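PDB 3HYI: probable cell division protein WhiA from Thermotoga maritima, which probably takes part in cell division and chromosome segregation, pairing a degenerate LAGLIDADG homing-endonuclease domain with a DNA-binding helix-turn-helix domain. Local coordinates for residues A[30-39]-A[113-122]. Residues are numbered along the deposited sequence; the frame is centred on the assembly and turned at random.
Sequences SELLGFIKAR and SFLRGLFLSG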
# COMPACT_ATOMS: atom_id res chain seq x y z
N SER A 30 26.19 -18.01 -0.82
CA SER A 30 25.76 -16.67 -0.43
C SER A 30 24.29 -16.67 -0.02
O SER A 30 23.92 -16.07 1.00
CB SER A 30 26.00 -15.66 -1.55
OG SER A 30 25.70 -14.34 -1.14
N GLU A 31 23.44 -17.34 -0.80
CA GLU A 31 22.02 -17.46 -0.44
C GLU A 31 21.82 -18.28 0.83
O GLU A 31 20.96 -17.95 1.64
CB GLU A 31 21.21 -18.06 -1.58
CG GLU A 31 19.72 -18.19 -1.25
CD GLU A 31 18.89 -18.69 -2.41
OE1 GLU A 31 17.71 -19.01 -2.18
OE2 GLU A 31 19.42 -18.78 -3.54
N LEU A 32 22.61 -19.34 0.99
CA LEU A 32 22.57 -20.16 2.21
C LEU A 32 22.96 -19.32 3.43
O LEU A 32 22.33 -19.42 4.48
CB LEU A 32 23.51 -21.36 2.08
CG LEU A 32 23.51 -22.35 3.25
CD1 LEU A 32 22.15 -23.02 3.41
CD2 LEU A 32 24.61 -23.40 3.07
N LEU A 33 23.98 -18.48 3.28
CA LEU A 33 24.40 -17.57 4.34
C LEU A 33 23.26 -16.65 4.76
O LEU A 33 23.11 -16.34 5.94
CB LEU A 33 25.61 -16.74 3.90
CG LEU A 33 26.28 -15.90 4.99
CD1 LEU A 33 26.99 -16.79 6.01
CD2 LEU A 33 27.25 -14.89 4.38
N GLY A 34 22.45 -16.23 3.78
CA GLY A 34 21.23 -15.46 4.05
C GLY A 34 20.27 -16.21 4.95
O GLY A 34 19.75 -15.65 5.91
N PHE A 35 20.05 -17.49 4.64
CA PHE A 35 19.27 -18.39 5.50
C PHE A 35 19.90 -18.52 6.88
O PHE A 35 19.21 -18.42 7.90
CB PHE A 35 19.16 -19.79 4.88
CG PHE A 35 18.03 -19.96 3.90
CD1 PHE A 35 16.80 -20.46 4.33
CD2 PHE A 35 18.19 -19.66 2.56
CE1 PHE A 35 15.75 -20.64 3.43
CE2 PHE A 35 17.14 -19.83 1.65
CZ PHE A 35 15.92 -20.32 2.09
N ILE A 36 21.22 -18.74 6.91
CA ILE A 36 21.97 -18.90 8.16
C ILE A 36 21.91 -17.65 9.03
O ILE A 36 21.61 -17.73 10.22
CB ILE A 36 23.45 -19.26 7.90
CG1 ILE A 36 23.57 -20.66 7.29
CG2 ILE A 36 24.26 -19.19 9.19
CD1 ILE A 36 24.99 -21.04 6.91
N LYS A 37 22.19 -16.49 8.43
CA LYS A 37 22.18 -15.22 9.17
C LYS A 37 20.79 -14.88 9.73
O LYS A 37 20.67 -14.41 10.86
CB LYS A 37 22.68 -14.07 8.29
CG LYS A 37 24.17 -14.10 7.95
CD LYS A 37 25.04 -14.12 9.20
CE LYS A 37 26.47 -13.69 8.88
NZ LYS A 37 27.41 -14.01 9.99
N ALA A 38 19.76 -15.13 8.93
CA ALA A 38 18.39 -14.79 9.32
C ALA A 38 17.78 -15.79 10.31
O ALA A 38 17.21 -15.39 11.32
CB ALA A 38 17.50 -14.68 8.08
N ARG A 39 17.90 -17.08 10.01
CA ARG A 39 17.18 -18.11 10.78
C ARG A 39 18.02 -19.32 11.21
O ARG A 39 17.48 -20.31 11.69
CB ARG A 39 15.96 -18.59 9.97
CG ARG A 39 14.84 -17.55 9.85
CD ARG A 39 14.27 -17.18 11.22
NE ARG A 39 13.11 -16.30 11.13
CZ ARG A 39 11.87 -16.70 10.81
NH1 ARG A 39 11.62 -17.97 10.53
NH2 ARG A 39 10.88 -15.81 10.76
N SER A 113 21.68 -12.95 -4.19
CA SER A 113 21.45 -14.28 -3.65
C SER A 113 21.32 -14.25 -2.13
O SER A 113 20.47 -14.95 -1.57
CB SER A 113 22.58 -15.22 -4.06
OG SER A 113 22.58 -15.42 -5.46
N PHE A 114 22.15 -13.45 -1.47
CA PHE A 114 22.07 -13.23 -0.03
C PHE A 114 20.72 -12.63 0.35
O PHE A 114 20.10 -13.06 1.32
CB PHE A 114 23.22 -12.32 0.42
CG PHE A 114 23.27 -12.07 1.91
CD1 PHE A 114 23.60 -13.09 2.79
CD2 PHE A 114 23.02 -10.80 2.42
CE1 PHE A 114 23.66 -12.85 4.16
CE2 PHE A 114 23.08 -10.56 3.78
CZ PHE A 114 23.40 -11.59 4.66
N LEU A 115 20.28 -11.63 -0.41
CA LEU A 115 18.97 -11.01 -0.21
C LEU A 115 17.83 -12.01 -0.34
O LEU A 115 16.88 -11.99 0.45
CB LEU A 115 18.74 -9.86 -1.20
CG LEU A 115 19.36 -8.51 -0.88
CD1 LEU A 115 19.04 -7.54 -2.01
CD2 LEU A 115 18.87 -7.97 0.46
N ARG A 116 17.91 -12.87 -1.35
CA ARG A 116 16.90 -13.90 -1.57
C ARG A 116 16.81 -14.84 -0.37
O ARG A 116 15.72 -15.17 0.08
CB ARG A 116 17.20 -14.70 -2.85
CG ARG A 116 16.14 -15.74 -3.20
CD ARG A 116 16.22 -16.17 -4.65
NE ARG A 116 17.55 -16.65 -5.01
CZ ARG A 116 18.42 -16.03 -5.81
NH1 ARG A 116 18.13 -14.87 -6.39
NH2 ARG A 116 19.60 -16.59 -6.02
N GLY A 117 17.96 -15.25 0.15
CA GLY A 117 18.02 -16.08 1.36
C GLY A 117 17.44 -15.38 2.58
O GLY A 117 16.66 -15.97 3.32
N LEU A 118 17.83 -14.12 2.78
CA LEU A 118 17.31 -13.30 3.88
C LEU A 118 15.79 -13.18 3.84
O LEU A 118 15.12 -13.31 4.87
CB LEU A 118 17.92 -11.90 3.86
CG LEU A 118 19.35 -11.71 4.37
CD1 LEU A 118 19.75 -10.24 4.26
CD2 LEU A 118 19.49 -12.19 5.82
N PHE A 119 15.26 -12.94 2.65
CA PHE A 119 13.83 -12.72 2.45
C PHE A 119 13.02 -14.00 2.61
O PHE A 119 11.98 -13.99 3.27
CB PHE A 119 13.59 -12.13 1.06
CG PHE A 119 12.14 -11.92 0.74
CD1 PHE A 119 11.44 -12.82 -0.05
CD2 PHE A 119 11.46 -10.82 1.26
CE1 PHE A 119 10.11 -12.63 -0.34
CE2 PHE A 119 10.12 -10.62 0.97
CZ PHE A 119 9.44 -11.52 0.17
N LEU A 120 13.47 -15.08 1.98
CA LEU A 120 12.78 -16.36 2.07
C LEU A 120 12.67 -16.83 3.52
O LEU A 120 11.59 -17.20 3.97
CB LEU A 120 13.49 -17.43 1.23
CG LEU A 120 13.16 -17.46 -0.26
CD1 LEU A 120 14.15 -18.34 -0.99
CD2 LEU A 120 11.73 -17.95 -0.51
N SER A 121 13.78 -16.78 4.24
CA SER A 121 13.86 -17.34 5.59
C SER A 121 13.18 -16.46 6.64
O SER A 121 12.35 -16.94 7.41
CB SER A 121 15.33 -17.60 5.98
OG SER A 121 16.10 -16.41 5.96
N GLY A 122 13.55 -15.18 6.68
CA GLY A 122 13.07 -14.27 7.73
C GLY A 122 12.30 -13.05 7.26
O GLY A 122 11.92 -12.21 8.08
O HOH W 1 21.60 -19.06 -4.96
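G34 and G117 face each other where helices 30-39 and 113-122 come closest, their CA atoms 4.2 Å apart and the segment axes 6.6 Å apart at a crossing angle of -37°. A CB on either glycine would clash, that of G34 with F114 O and that of G117 with E31 O, so backbone meets backbone directly. The evidence is a set of CA-H...O contacts: E31 CA lies 3.2 Å from S113 O, and G117 CA points at E31 O with 154° at the hydrogen. Such glycine-mediated packing of two helices, each running into the first strand of its own four-stranded antiparallel sheet, is characteristic of the paired LAGLIDADG helices at the core of homing endonucleases, here joining the two halves of the degenerate endonuclease domain.

Among the knobs, F114 enters between S30, L33, G34 and K37; CG anti to the backbone N swings its ring alongside the first helix, where S30 O meets the ring edge in plane. S121 sits among G34, F35, A38 and R39, its CB 3.6 Å from F35 CD1, while its OG turns back to bond G117 O of its own helix at 2.7 Å.

Polar contacts lie at both ends. E31 OE2 receives weak bonds from R116 NE (3.2 Å) and NH2 in a salt bridge; the carboxylate and guanidinium planes stand 79° apart, and OE1 pairs with R61. S121 O sits over the centre of one face of the R39 guanidinium, 3.3 Å above its plane, and NH1 bonds S52 O and H54. A leucine in place of R39 would probably leave S52 O and H54 without this donor and S121 O without its guanidinium cover.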